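Local coordinates for protein potential RNA-dependent RNA polymerase (Human picobirnavirus, PDB 5I62) that copies RNA from an RNA template as the viral RNA-dependent RNA polymerase, serving in both transcription and genome replication of a double-stranded RNA virus, at residues A[115-120]-A[338-343]; A[220-225]-A[232-237]; A[263-268]-A[329-334]. One frame throughout, in Å; residues are numbered along the deposited sequence.

Contact 1 of 3, residues A[115-120]-A[338-343]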
# COMPACT_ATOMS: atom_id res chain seq x y z
N LYS A 115 -18.86 5.73 -12.93
CA LYS A 115 -19.05 4.81 -14.05
C LYS A 115 -18.77 5.50 -15.38
O LYS A 115 -18.25 4.88 -16.32
CB LYS A 115 -20.47 4.25 -14.05
CG LYS A 115 -20.81 3.31 -12.89
CD LYS A 115 -22.23 2.77 -13.03
CE LYS A 115 -22.69 2.05 -11.76
NZ LYS A 115 -24.10 1.51 -11.83
N SER A 116 -19.15 6.78 -15.49
CA SER A 116 -18.99 7.49 -16.75
C SER A 116 -17.53 7.62 -17.15
O SER A 116 -17.23 7.71 -18.34
CB SER A 116 -19.63 8.87 -16.65
OG SER A 116 -21.02 8.72 -16.46
N GLU A 117 -16.61 7.63 -16.18
CA GLU A 117 -15.20 7.75 -16.54
C GLU A 117 -14.70 6.56 -17.34
O GLU A 117 -13.68 6.68 -18.01
CB GLU A 117 -14.33 7.94 -15.31
CG GLU A 117 -14.61 9.21 -14.54
CD GLU A 117 -13.56 9.47 -13.48
OE1 GLU A 117 -13.85 9.23 -12.28
OE2 GLU A 117 -12.44 9.91 -13.84
N TRP A 118 -15.37 5.41 -17.29
CA TRP A 118 -14.96 4.27 -18.10
C TRP A 118 -16.01 3.87 -19.14
O TRP A 118 -16.06 2.71 -19.56
CB TRP A 118 -14.56 3.08 -17.21
CG TRP A 118 -15.52 2.64 -16.15
CD1 TRP A 118 -16.71 1.99 -16.32
CD2 TRP A 118 -15.33 2.76 -14.73
NE1 TRP A 118 -17.29 1.71 -15.10
CE2 TRP A 118 -16.46 2.17 -14.11
CE3 TRP A 118 -14.33 3.32 -13.93
CZ2 TRP A 118 -16.61 2.12 -12.73
CZ3 TRP A 118 -14.48 3.26 -12.56
CH2 TRP A 118 -15.61 2.67 -11.97
N LYS A 119 -16.83 4.82 -19.58
CA LYS A 119 -17.68 4.62 -20.75
C LYS A 119 -16.86 4.11 -21.93
O LYS A 119 -15.80 4.65 -22.24
CB LYS A 119 -18.35 5.93 -21.12
CG LYS A 119 -19.47 5.79 -22.12
CD LYS A 119 -20.77 5.53 -21.38
CE LYS A 119 -21.14 6.75 -20.52
NZ LYS A 119 -22.28 6.49 -19.58
N GLY A 120 -17.38 3.09 -22.60
CA GLY A 120 -16.73 2.57 -23.78
C GLY A 120 -15.57 1.63 -23.53
O GLY A 120 -15.08 1.01 -24.48
N LEU A 338 -16.31 8.87 -3.77
CA LEU A 338 -16.30 9.87 -2.70
C LEU A 338 -15.92 11.25 -3.24
O LEU A 338 -16.50 12.27 -2.86
CB LEU A 338 -15.33 9.44 -1.59
CG LEU A 338 -15.71 8.29 -0.66
CD1 LEU A 338 -14.53 7.96 0.26
CD2 LEU A 338 -16.95 8.66 0.16
N GLN A 339 -14.91 11.29 -4.12
CA GLN A 339 -14.46 12.57 -4.67
C GLN A 339 -15.56 13.19 -5.53
O GLN A 339 -15.84 14.39 -5.43
CB GLN A 339 -13.17 12.37 -5.48
CG GLN A 339 -11.98 11.87 -4.63
CD GLN A 339 -10.66 11.89 -5.40
OE1 GLN A 339 -10.64 11.64 -6.60
NE2 GLN A 339 -9.58 12.23 -4.72
N HIS A 340 -16.19 12.38 -6.39
CA HIS A 340 -17.29 12.90 -7.20
C HIS A 340 -18.42 13.41 -6.32
O HIS A 340 -19.00 14.47 -6.59
CB HIS A 340 -17.82 11.82 -8.13
CG HIS A 340 -17.00 11.63 -9.37
ND1 HIS A 340 -16.85 12.62 -10.31
CD2 HIS A 340 -16.26 10.58 -9.80
CE1 HIS A 340 -16.07 12.18 -11.29
NE2 HIS A 340 -15.70 10.94 -11.00
N GLU A 341 -18.73 12.66 -5.26
CA GLU A 341 -19.86 13.01 -4.40
C GLU A 341 -19.62 14.32 -3.68
O GLU A 341 -20.54 15.13 -3.51
CB GLU A 341 -20.13 11.89 -3.39
CG GLU A 341 -21.31 12.18 -2.48
CD GLU A 341 -21.40 11.17 -1.34
OE1 GLU A 341 -20.43 11.06 -0.55
OE2 GLU A 341 -22.43 10.46 -1.27
N ALA A 342 -18.38 14.57 -3.25
CA ALA A 342 -18.08 15.86 -2.61
C ALA A 342 -18.38 17.02 -3.56
O ALA A 342 -19.00 18.02 -3.17
CB ALA A 342 -16.62 15.89 -2.16
N ALA A 343 -17.94 16.91 -4.82
CA ALA A 343 -18.19 17.98 -5.79
C ALA A 343 -19.68 18.13 -6.06
O ALA A 343 -20.23 19.24 -6.02
CB ALA A 343 -17.43 17.70 -7.09
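E117 OE1 receives the imidazole of H340 from above its carboxylate plane rather than within it: the donor nitrogen stands 56° out of that plane. This His-carboxylate hydrogen bond is the whole of the contact, and the small interface of 70 Å² is shared between these two residues alone. It ties the type I turn S116-K119, in the end region of helix 108-116, to the later part of helix 327-345, the long helix that carries the later part of polymerase motif B.

On the histidine side the bond is well directed. H340 NE2 donates to E117 OE1 over 2.8 Å with an angle of 169° at the hydrogen, and the oxygen lies almost in the ring plane, at the imidazole edge. The carboxylate and the ring stand nearly perpendicular, at 84°. The side chains approach from opposite directions: E117 runs on extended beyond CG, with CG beside its own backbone N, which carries the acid out from the turn to the ring.

The same oxygen has a second partner, R336 NE, in a salt bridge. R336 sits one turn before H340 on the same helix, so OE1 is gripped by two donors of one helix, and the positive charge may steady the carboxylate. R336 NH1 also bonds Q339 OE1, which places the arginine. The H340 ring packs on A110 and A113 of helix 108-116.

Inside the turn, K119 N reaches S116 O at 3.2 Å. The indole of W118 is covered on one face by K115 CA, 3.5 Å above its plane and set toward the rim.

Contact 2 of 3, residues A[220-225]-A[232-237]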
# COMPACT_ATOMS: atom_id res chain seq x y z
N PRO A 220 -7.15 -8.64 -14.45
CA PRO A 220 -7.52 -7.94 -15.69
C PRO A 220 -8.02 -6.52 -15.45
O PRO A 220 -7.80 -5.65 -16.30
CB PRO A 220 -8.61 -8.83 -16.30
CG PRO A 220 -9.11 -9.65 -15.18
CD PRO A 220 -7.94 -9.87 -14.27
N LEU A 221 -8.69 -6.26 -14.32
CA LEU A 221 -9.15 -4.91 -14.01
C LEU A 221 -7.98 -3.93 -13.95
O LEU A 221 -8.00 -2.87 -14.58
CB LEU A 221 -9.90 -4.92 -12.67
CG LEU A 221 -10.57 -3.60 -12.27
CD1 LEU A 221 -11.80 -3.92 -11.45
CD2 LEU A 221 -9.66 -2.68 -11.47
N ILE A 222 -6.98 -4.26 -13.15
CA ILE A 222 -5.83 -3.38 -12.98
C ILE A 222 -5.11 -3.18 -14.30
O ILE A 222 -4.73 -2.05 -14.65
CB ILE A 222 -4.92 -3.91 -11.87
CG1 ILE A 222 -5.61 -3.70 -10.52
CG2 ILE A 222 -3.56 -3.21 -11.91
CD1 ILE A 222 -5.04 -4.51 -9.37
N LEU A 223 -4.94 -4.26 -15.09
CA LEU A 223 -4.27 -4.16 -16.38
C LEU A 223 -5.00 -3.22 -17.33
O LEU A 223 -4.37 -2.41 -18.02
CB LEU A 223 -4.14 -5.54 -17.03
CG LEU A 223 -2.79 -6.23 -16.92
CD1 LEU A 223 -2.79 -7.49 -17.79
CD2 LEU A 223 -1.66 -5.27 -17.33
N THR A 224 -6.33 -3.37 -17.42
CA THR A 224 -7.15 -2.48 -18.24
C THR A 224 -7.04 -1.03 -17.79
O THR A 224 -6.86 -0.13 -18.61
CB THR A 224 -8.60 -2.94 -18.19
OG1 THR A 224 -8.74 -4.16 -18.92
CG2 THR A 224 -9.54 -1.88 -18.79
N PHE A 225 -7.15 -0.80 -16.48
CA PHE A 225 -7.04 0.56 -15.96
C PHE A 225 -5.65 1.13 -16.21
O PHE A 225 -5.51 2.32 -16.52
CB PHE A 225 -7.37 0.59 -14.47
CG PHE A 225 -8.84 0.71 -14.18
CD1 PHE A 225 -9.76 -0.10 -14.82
CD2 PHE A 225 -9.31 1.65 -13.28
CE1 PHE A 225 -11.12 0.02 -14.58
CE2 PHE A 225 -10.68 1.77 -13.02
CZ PHE A 225 -11.57 0.96 -13.67
N PRO A 232 -3.43 6.78 -12.31
CA PRO A 232 -2.01 6.95 -12.65
C PRO A 232 -1.05 6.26 -11.68
O PRO A 232 -0.01 5.78 -12.12
CB PRO A 232 -1.82 8.48 -12.64
CG PRO A 232 -3.20 9.03 -12.98
CD PRO A 232 -4.17 8.06 -12.28
N ALA A 233 -1.39 6.19 -10.38
CA ALA A 233 -0.50 5.55 -9.42
C ALA A 233 -0.33 4.05 -9.69
O ALA A 233 0.64 3.46 -9.22
CB ALA A 233 -1.01 5.77 -8.00
N TRP A 234 -1.26 3.44 -10.42
CA TRP A 234 -1.08 2.06 -10.87
C TRP A 234 -0.13 1.96 -12.05
O TRP A 234 0.29 0.85 -12.40
CB TRP A 234 -2.42 1.43 -11.28
CG TRP A 234 -3.33 1.12 -10.14
CD1 TRP A 234 -3.04 1.22 -8.81
CD2 TRP A 234 -4.69 0.68 -10.22
NE1 TRP A 234 -4.14 0.85 -8.06
CE2 TRP A 234 -5.17 0.53 -8.90
CE3 TRP A 234 -5.55 0.41 -11.29
CZ2 TRP A 234 -6.47 0.11 -8.62
CZ3 TRP A 234 -6.83 -0.00 -11.01
CH2 TRP A 234 -7.29 -0.15 -9.69
N VAL A 235 0.22 3.07 -12.69
CA VAL A 235 1.09 3.02 -13.85
C VAL A 235 2.51 3.37 -13.42
O VAL A 235 3.43 2.55 -13.57
CB VAL A 235 0.60 3.95 -14.97
CG1 VAL A 235 1.54 3.88 -16.18
CG2 VAL A 235 -0.83 3.58 -15.38
N SER A 236 2.71 4.57 -12.88
CA SER A 236 4.05 5.02 -12.53
C SER A 236 3.97 6.35 -11.80
O SER A 236 2.96 7.05 -11.88
CB SER A 236 4.93 5.18 -13.77
OG SER A 236 4.50 6.31 -14.50
N MET A 237 5.06 6.71 -11.13
CA MET A 237 5.12 8.02 -10.50
C MET A 237 5.17 9.13 -11.54
O MET A 237 4.75 10.26 -11.26
CB MET A 237 6.33 8.09 -9.57
CG MET A 237 6.25 7.12 -8.38
SD MET A 237 4.96 7.57 -7.19
CE MET A 237 3.62 6.48 -7.67
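The indole of W234 carries I222 CG1 over one face and meets F225 CB at its edge, near the ring plane. CG1 lies 4.0 Å from the centroid of the W234 six-membered ring and 14° off the normal, a CH-pi contact by geometry. At the edge, F225 CB comes to 3.6 Å from W234 CZ3. The F225 ring is itself inclined to the indole, an oblique aromatic pair with the planes at 48° and the centroids 5.8 Å apart. L221 CD2 serves both aromatics, 3.9 Å from W234 CH2 and also above one face of F225, toward its rim.

These residues belong to a helix-loop-helix connection. Helix 208-228 supplies L221, I222 and F225, while W234 comes from the loop leading to helix 237-250 and folds back on the helix that precedes it. The loop turns tightly, with P232 O accepting from both V235 N and S236 N. S236 then takes the N-cap position, its OG bonded to A239 N. W234 CG lies beside the backbone N (chi1 -72°), which sends the indole from the loop to the helix, six-membered ring foremost. W234 contributes 107 of the 207 Å² buried, about half.

No hydrogen bond crosses between the segments; contact here is apolar, and the polar groups of W234 are served by others. NE1 bonds N328 OD1 at the start of helix 327-345, and W234 O accepts from Q226 NE2. Carbon packing therefore probably sets the position of the indole, and the bond from NE1 to N328 OD1 would limit its rotation.

Contact 3 of 3, residues A[263-268]-A[329-334]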
# COMPACT_ATOMS: atom_id res chain seq x y z
N SER A 263 -8.01 8.04 8.67
CA SER A 263 -7.55 7.24 9.80
C SER A 263 -8.16 5.86 9.66
O SER A 263 -9.38 5.71 9.66
CB SER A 263 -7.95 7.86 11.14
OG SER A 263 -7.31 9.11 11.33
N LYS A 264 -7.30 4.84 9.52
CA LYS A 264 -7.74 3.45 9.54
C LYS A 264 -8.80 3.19 8.46
O LYS A 264 -9.89 2.71 8.73
CB LYS A 264 -8.28 3.11 10.93
CG LYS A 264 -7.20 3.11 12.02
CD LYS A 264 -7.82 2.80 13.37
CE LYS A 264 -6.83 2.22 14.35
NZ LYS A 264 -5.59 3.03 14.42
N PHE A 265 -8.46 3.56 7.22
CA PHE A 265 -9.40 3.45 6.12
C PHE A 265 -9.87 2.02 5.93
O PHE A 265 -11.07 1.76 5.83
CB PHE A 265 -8.75 3.97 4.84
CG PHE A 265 -9.69 4.11 3.67
CD1 PHE A 265 -10.93 4.71 3.82
CD2 PHE A 265 -9.34 3.64 2.42
CE1 PHE A 265 -11.79 4.85 2.73
CE2 PHE A 265 -10.19 3.78 1.34
CZ PHE A 265 -11.42 4.38 1.49
N ASP A 266 -8.92 1.07 5.86
CA ASP A 266 -9.27 -0.33 5.69
C ASP A 266 -10.29 -0.77 6.73
O ASP A 266 -11.29 -1.43 6.42
CB ASP A 266 -8.02 -1.22 5.79
CG ASP A 266 -7.00 -0.97 4.68
OD1 ASP A 266 -7.26 -0.14 3.79
OD2 ASP A 266 -5.94 -1.62 4.70
N GLN A 267 -10.02 -0.41 7.99
CA GLN A 267 -10.86 -0.85 9.10
C GLN A 267 -12.28 -0.31 8.98
O GLN A 267 -13.23 -0.95 9.43
CB GLN A 267 -10.23 -0.42 10.42
CG GLN A 267 -8.88 -1.06 10.78
CD GLN A 267 -7.67 -0.34 10.18
OE1 GLN A 267 -7.76 0.27 9.11
NE2 GLN A 267 -6.54 -0.41 10.88
N HIS A 268 -12.44 0.88 8.40
CA HIS A 268 -13.74 1.52 8.30
C HIS A 268 -14.45 1.21 6.99
O HIS A 268 -15.52 1.77 6.73
CB HIS A 268 -13.60 3.04 8.43
CG HIS A 268 -13.27 3.51 9.81
ND1 HIS A 268 -11.99 3.52 10.31
CD2 HIS A 268 -14.06 4.01 10.80
CE1 HIS A 268 -12.00 3.98 11.54
NE2 HIS A 268 -13.24 4.29 11.86
N ALA A 329 -7.96 -2.19 -5.20
CA ALA A 329 -8.94 -1.94 -6.26
C ALA A 329 -10.27 -1.45 -5.67
O ALA A 329 -10.79 -0.41 -6.08
CB ALA A 329 -9.15 -3.19 -7.10
N ASP A 330 -10.84 -2.22 -4.73
CA ASP A 330 -12.13 -1.85 -4.15
C ASP A 330 -12.08 -0.46 -3.55
O ASP A 330 -13.00 0.35 -3.73
CB ASP A 330 -12.55 -2.85 -3.05
CG ASP A 330 -13.07 -4.17 -3.60
OD1 ASP A 330 -12.92 -4.45 -4.81
OD2 ASP A 330 -13.65 -4.94 -2.80
N GLU A 331 -11.02 -0.18 -2.80
CA GLU A 331 -10.88 1.09 -2.10
C GLU A 331 -10.72 2.25 -3.08
O GLU A 331 -11.33 3.30 -2.90
CB GLU A 331 -9.70 1.03 -1.15
CG GLU A 331 -9.95 0.12 0.02
CD GLU A 331 -8.86 0.21 1.06
OE1 GLU A 331 -7.79 0.79 0.76
OE2 GLU A 331 -9.09 -0.30 2.18
N THR A 332 -9.90 2.06 -4.12
CA THR A 332 -9.64 3.13 -5.08
C THR A 332 -10.90 3.48 -5.87
O THR A 332 -11.20 4.66 -6.11
CB THR A 332 -8.51 2.71 -6.02
OG1 THR A 332 -7.32 2.50 -5.24
CG2 THR A 332 -8.24 3.79 -7.06
N LEU A 333 -11.65 2.46 -6.29
CA LEU A 333 -12.90 2.69 -7.00
C LEU A 333 -13.88 3.48 -6.14
O LEU A 333 -14.50 4.44 -6.60
CB LEU A 333 -13.51 1.34 -7.40
CG LEU A 333 -12.84 0.52 -8.50
CD1 LEU A 333 -13.59 -0.80 -8.61
CD2 LEU A 333 -12.88 1.27 -9.82
N VAL A 334 -14.03 3.08 -4.87
CA VAL A 334 -14.98 3.76 -3.99
C VAL A 334 -14.48 5.15 -3.62
O VAL A 334 -15.27 6.10 -3.51
CB VAL A 334 -15.28 2.90 -2.75
CG1 VAL A 334 -16.13 3.70 -1.72
CG2 VAL A 334 -16.00 1.62 -3.15
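Carboxylate meets carboxylate between D266 and E331, where D266 OD1 lies 2.4 Å from E331 OE2. So short a separation leaves the nature of the interaction doubtful. The two side chains cross at about a right angle, with their carboxylate planes 50° apart. D266 OD2 is hydrogen-bonded to S322 OG; OD1 faces E331.

Van der Waals packing comes from F265. Its ring slides past the glutamate in the opposite direction, CE2 making a carbon contact with E331 CB at 3.7 Å. The oxygen E331 OE1 approaches F265 CD2 to 3.6 Å. With CG anti to the backbone N (chi1 -171°), the ring is carried to the helix; it also stacks on F262.

Hydrogen bonding shapes the 263-268 segment itself. H268 ND1 donates to K264 O over 2.8 Å. K264 O lies in the imidazole plane, while ND1 stands 39° above the carbonyl plane, and H268 N shares this acceptor.

By sequence, D266 is the second aspartate of polymerase motif A, and E331, on the motif B helix, occupies the place where many relatives have an asparagine. In those relatives the aspartate-asparagine pair reads the ribose 2'-hydroxyl; a similar role here is only inferred. The chemistry implies that the S322 bond is the firm restraint on D266, with E331 close at the other oxygen by an unsettled interaction, and the contact brings motifs A and B together.

How the contacts relate
Helix 327-345 connects the three sites: contact 3 uses its beginning and contact 1 its later turns, while contact 2 rests against A329, with W234 CZ2 4.0 Å from A329 CA. The centres are about 17 Å apart in every pairing, yet side chains bridge the gaps. W118 CE3 touches F225 CZ at 3.6 Å, W118 CZ3 touches L333 CD2 at 3.7 Å, and F225 CE2 completes the triangle with L333 CD2 at 3.9 Å. Contact 3 belongs to the catalytic region, its F265 touching D359 of the GDD motif. Contact 2 packs against the helix and contact 1 lies farther along it, with centres about 14 and 23 Å from the chain's centre.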